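Local coordinates for protein C alpha-dehydrogenase (PDB 4YAC) that binds NADH as a short-chain dehydrogenase/reductase and probably oxidises the alpha-carbon alcohol of lignin-derived beta-aryl ethers, at residues 59-64 against 75-80. Sequence-based numbering, arbitrary orientation.
Sequences HPVRLD and VDEAEQ. With NAI (1,4-dihydronicotinamide adenine dinucleotide), chain B.
H59 NE2 donates a hydrogen bond to E77 OE2, 2.6 Å away and nearly straight at 170°, the one hydrogen bond joining strand 59-62 to helix 75-80. The carboxylate oxygen meets the imidazole edge in the ring plane and accepts through its anti lone pair, while the two flat groups stand 76° apart. Histidine suits the place because NE2, at the far side of the ring from CB, can present an N-H to the helix; glutamate suits it because an extended chain, with CG anti to the backbone N (chi1 -174°), carries the carboxylate across to the strand. The acid would probably favour a protonated imidazole. Two residues along, valine V61, whose beta-branching favours an extended backbone, lays CG2 beside the carboxylate as an apolar flank, 3.8 Å from E77 OE2. Beyond the strand, D64 OD1 accepts a hydrogen bond from N6A of the NADH adenine at 3.1 Å, and the same oxygen is hydrogen-bonded to T66 OG1. Strand 57-62 forms the edge of the chain's parallel sheet, hydrogen-bonded to strand 33-38. Helix 68-81 runs back almost antiparallel across one face, where V61 and L63 touch A74, while P60 and R62 turn to the other and pack against helix 41-51.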
loop_
_atom_site.group_PDB
_atom_site.type_symbol
_atom_site.label_atom_id
_atom_site.label_comp_id
_atom_site.label_asym_id
_atom_site.label_seq_id
_atom_site.Cartn_x
_atom_site.Cartn_y
_atom_site.Cartn_z
ATOM N N HIS A 59 11.345 -11.229 -28.073
ATOM C CA HIS A 59 12.693 -11.487 -27.594
ATOM C C HIS A 59 12.657 -11.869 -26.114
ATOM O O HIS A 59 12.205 -11.079 -25.294
ATOM C CB HIS A 59 13.587 -10.264 -27.777
ATOM C CG HIS A 59 14.974 -10.466 -27.258
ATOM N ND1 HIS A 59 15.909 -11.235 -27.918
ATOM C CD2 HIS A 59 15.574 -10.035 -26.123
ATOM C CE1 HIS A 59 17.032 -11.251 -27.222
ATOM N NE2 HIS A 59 16.856 -10.529 -26.130
ATOM N N PRO A 60 13.137 -13.074 -25.769
ATOM C CA PRO A 60 13.190 -13.489 -24.363
ATOM C C PRO A 60 14.453 -12.999 -23.665
ATOM O O PRO A 60 15.508 -12.918 -24.296
ATOM C CB PRO A 60 13.184 -15.010 -24.461
ATOM C CG PRO A 60 13.944 -15.278 -25.710
ATOM C CD PRO A 60 13.606 -14.149 -26.664
ATOM N N VAL A 61 14.342 -12.669 -22.381
ATOM C CA VAL A 61 15.513 -12.386 -21.568
ATOM C C VAL A 61 15.295 -12.958 -20.179
ATOM O O VAL A 61 14.280 -12.679 -19.540
ATOM C CB VAL A 61 15.811 -10.873 -21.478
ATOM C CG1 VAL A 61 14.623 -10.095 -20.910
ATOM C CG2 VAL A 61 17.069 -10.625 -20.651
ATOM N N ARG A 62 16.233 -13.774 -19.710
ATOM C CA ARG A 62 16.107 -14.320 -18.365
ATOM C C ARG A 62 16.578 -13.284 -17.358
ATOM O O ARG A 62 17.729 -12.846 -17.393
ATOM C CB ARG A 62 16.896 -15.617 -18.197
ATOM C CG ARG A 62 16.432 -16.416 -16.991
ATOM C CD ARG A 62 17.483 -17.400 -16.516
ATOM N NE ARG A 62 18.593 -16.733 -15.843
ATOM C CZ ARG A 62 18.534 -16.238 -14.610
ATOM N NH1 ARG A 62 17.411 -16.323 -13.906
ATOM N NH2 ARG A 62 19.597 -15.650 -14.079
ATOM N N LEU A 63 15.675 -12.903 -16.461
ATOM C CA LEU A 63 15.906 -11.806 -15.530
ATOM C C LEU A 63 15.213 -12.041 -14.198
ATOM O O LEU A 63 14.023 -12.342 -14.159
ATOM C CB LEU A 63 15.405 -10.489 -16.132
ATOM C CG LEU A 63 15.339 -9.290 -15.181
ATOM C CD1 LEU A 63 16.728 -8.888 -14.715
ATOM C CD2 LEU A 63 14.629 -8.123 -15.842
ATOM N N ASP A 64 15.981 -11.903 -13.118
ATOM C CA ASP A 64 15.449 -11.776 -11.766
ATOM C C ASP A 64 15.199 -10.293 -11.506
ATOM O O ASP A 64 16.138 -9.508 -11.416
ATOM C CB ASP A 64 16.429 -12.359 -10.739
ATOM C CG ASP A 64 15.897 -12.316 -9.312
ATOM O OD1 ASP A 64 14.847 -11.686 -9.066
ATOM O OD2 ASP A 64 16.549 -12.905 -8.424
ATOM N N VAL A 75 17.216 -4.208 -19.844
ATOM C CA VAL A 75 16.596 -3.120 -20.585
ATOM C C VAL A 75 17.555 -2.616 -21.666
ATOM O O VAL A 75 17.123 -2.277 -22.766
ATOM C CB VAL A 75 16.168 -1.972 -19.652
ATOM C CG1 VAL A 75 15.683 -0.778 -20.448
ATOM C CG2 VAL A 75 15.064 -2.447 -18.724
ATOM N N ASP A 76 18.851 -2.571 -21.364
ATOM C CA ASP A 76 19.851 -2.267 -22.390
ATOM C C ASP A 76 19.697 -3.216 -23.568
ATOM O O ASP A 76 19.693 -2.799 -24.728
ATOM C CB ASP A 76 21.268 -2.398 -21.841
ATOM C CG ASP A 76 21.691 -1.223 -20.992
ATOM O OD1 ASP A 76 20.873 -0.314 -20.726
ATOM O OD2 ASP A 76 22.867 -1.225 -20.586
ATOM N N GLU A 77 19.587 -4.502 -23.247
ATOM C CA GLU A 77 19.430 -5.551 -24.244
ATOM C C GLU A 77 18.186 -5.308 -25.096
ATOM O O GLU A 77 18.225 -5.444 -26.322
ATOM C CB GLU A 77 19.358 -6.919 -23.562
ATOM C CG GLU A 77 19.345 -8.095 -24.524
ATOM C CD GLU A 77 19.351 -9.435 -23.811
ATOM O OE1 GLU A 77 20.195 -9.635 -22.913
ATOM O OE2 GLU A 77 18.507 -10.289 -24.150
ATOM N N ALA A 78 17.093 -4.930 -24.442
ATOM C CA ALA A 78 15.861 -4.598 -25.146
ATOM C C ALA A 78 16.097 -3.481 -26.160
ATOM O O ALA A 78 15.593 -3.532 -27.280
ATOM C CB ALA A 78 14.783 -4.190 -24.156
ATOM N N GLU A 79 16.876 -2.480 -25.766
ATOM C CA GLU A 79 17.145 -1.336 -26.632
ATOM C C GLU A 79 18.023 -1.718 -27.821
ATOM O O GLU A 79 17.860 -1.182 -28.921
ATOM C CB GLU A 79 17.803 -0.211 -25.830
ATOM C CG GLU A 79 16.903 0.359 -24.746
ATOM C CD GLU A 79 17.600 1.374 -23.860
ATOM O OE1 GLU A 79 18.837 1.520 -23.964
ATOM O OE2 GLU A 79 16.903 2.030 -23.058
ATOM N N GLN A 80 18.954 -2.639 -27.602
ATOM C CA GLN A 80 19.839 -3.087 -28.671
ATOM C C GLN A 80 19.093 -3.955 -29.670
ATOM O O GLN A 80 19.337 -3.884 -30.873
ATOM C CB GLN A 80 21.031 -3.864 -28.104
ATOM C CG GLN A 80 22.081 -2.999 -27.422
ATOM C CD GLN A 80 22.575 -1.871 -28.309
ATOM O OE1 GLN A 80 22.872 -2.076 -29.486
ATOM N NE2 GLN A 80 22.649 -0.669 -27.750
HETATM P PA NAI B . 2.541 -17.518 -12.799
HETATM O O1A NAI B . 3.276 -18.510 -11.933
HETATM O O2A NAI B . 1.697 -18.280 -13.837
HETATM O O5B NAI B . 3.571 -16.586 -13.536
HETATM C C5B NAI B . 4.492 -15.860 -12.788
HETATM C C4B NAI B . 5.708 -15.641 -13.585
HETATM O O4B NAI B . 6.519 -14.621 -12.911
HETATM C C3B NAI B . 6.510 -16.855 -13.680
HETATM O O3B NAI B . 6.920 -17.087 -15.021
HETATM C C2B NAI B . 7.644 -16.636 -12.818
HETATM O O2B NAI B . 8.798 -17.374 -13.262
HETATM C C1B NAI B . 7.861 -15.205 -12.877
HETATM N N9A NAI B . 8.631 -14.697 -11.775
HETATM C C8A NAI B . 8.499 -14.966 -10.446
HETATM N N7A NAI B . 9.427 -14.298 -9.741
HETATM C C5A NAI B . 10.196 -13.564 -10.605
HETATM C C6A NAI B . 11.278 -12.696 -10.498
HETATM N N6A NAI B . 11.867 -12.378 -9.235
HETATM N N1A NAI B . 11.803 -12.132 -11.621
HETATM C C2A NAI B . 11.301 -12.396 -12.842
HETATM N N3A NAI B . 10.253 -13.225 -12.989
HETATM C C4A NAI B . 9.690 -13.819 -11.907
HETATM O O3 NAI B . 1.634 -16.619 -11.926
HETATM P PN NAI B . 0.295 -15.948 -12.497
HETATM O O1N NAI B . -0.701 -17.039 -12.857
HETATM O O2N NAI B . -0.331 -14.990 -11.375
HETATM O O5D NAI B . 0.619 -15.110 -13.759
#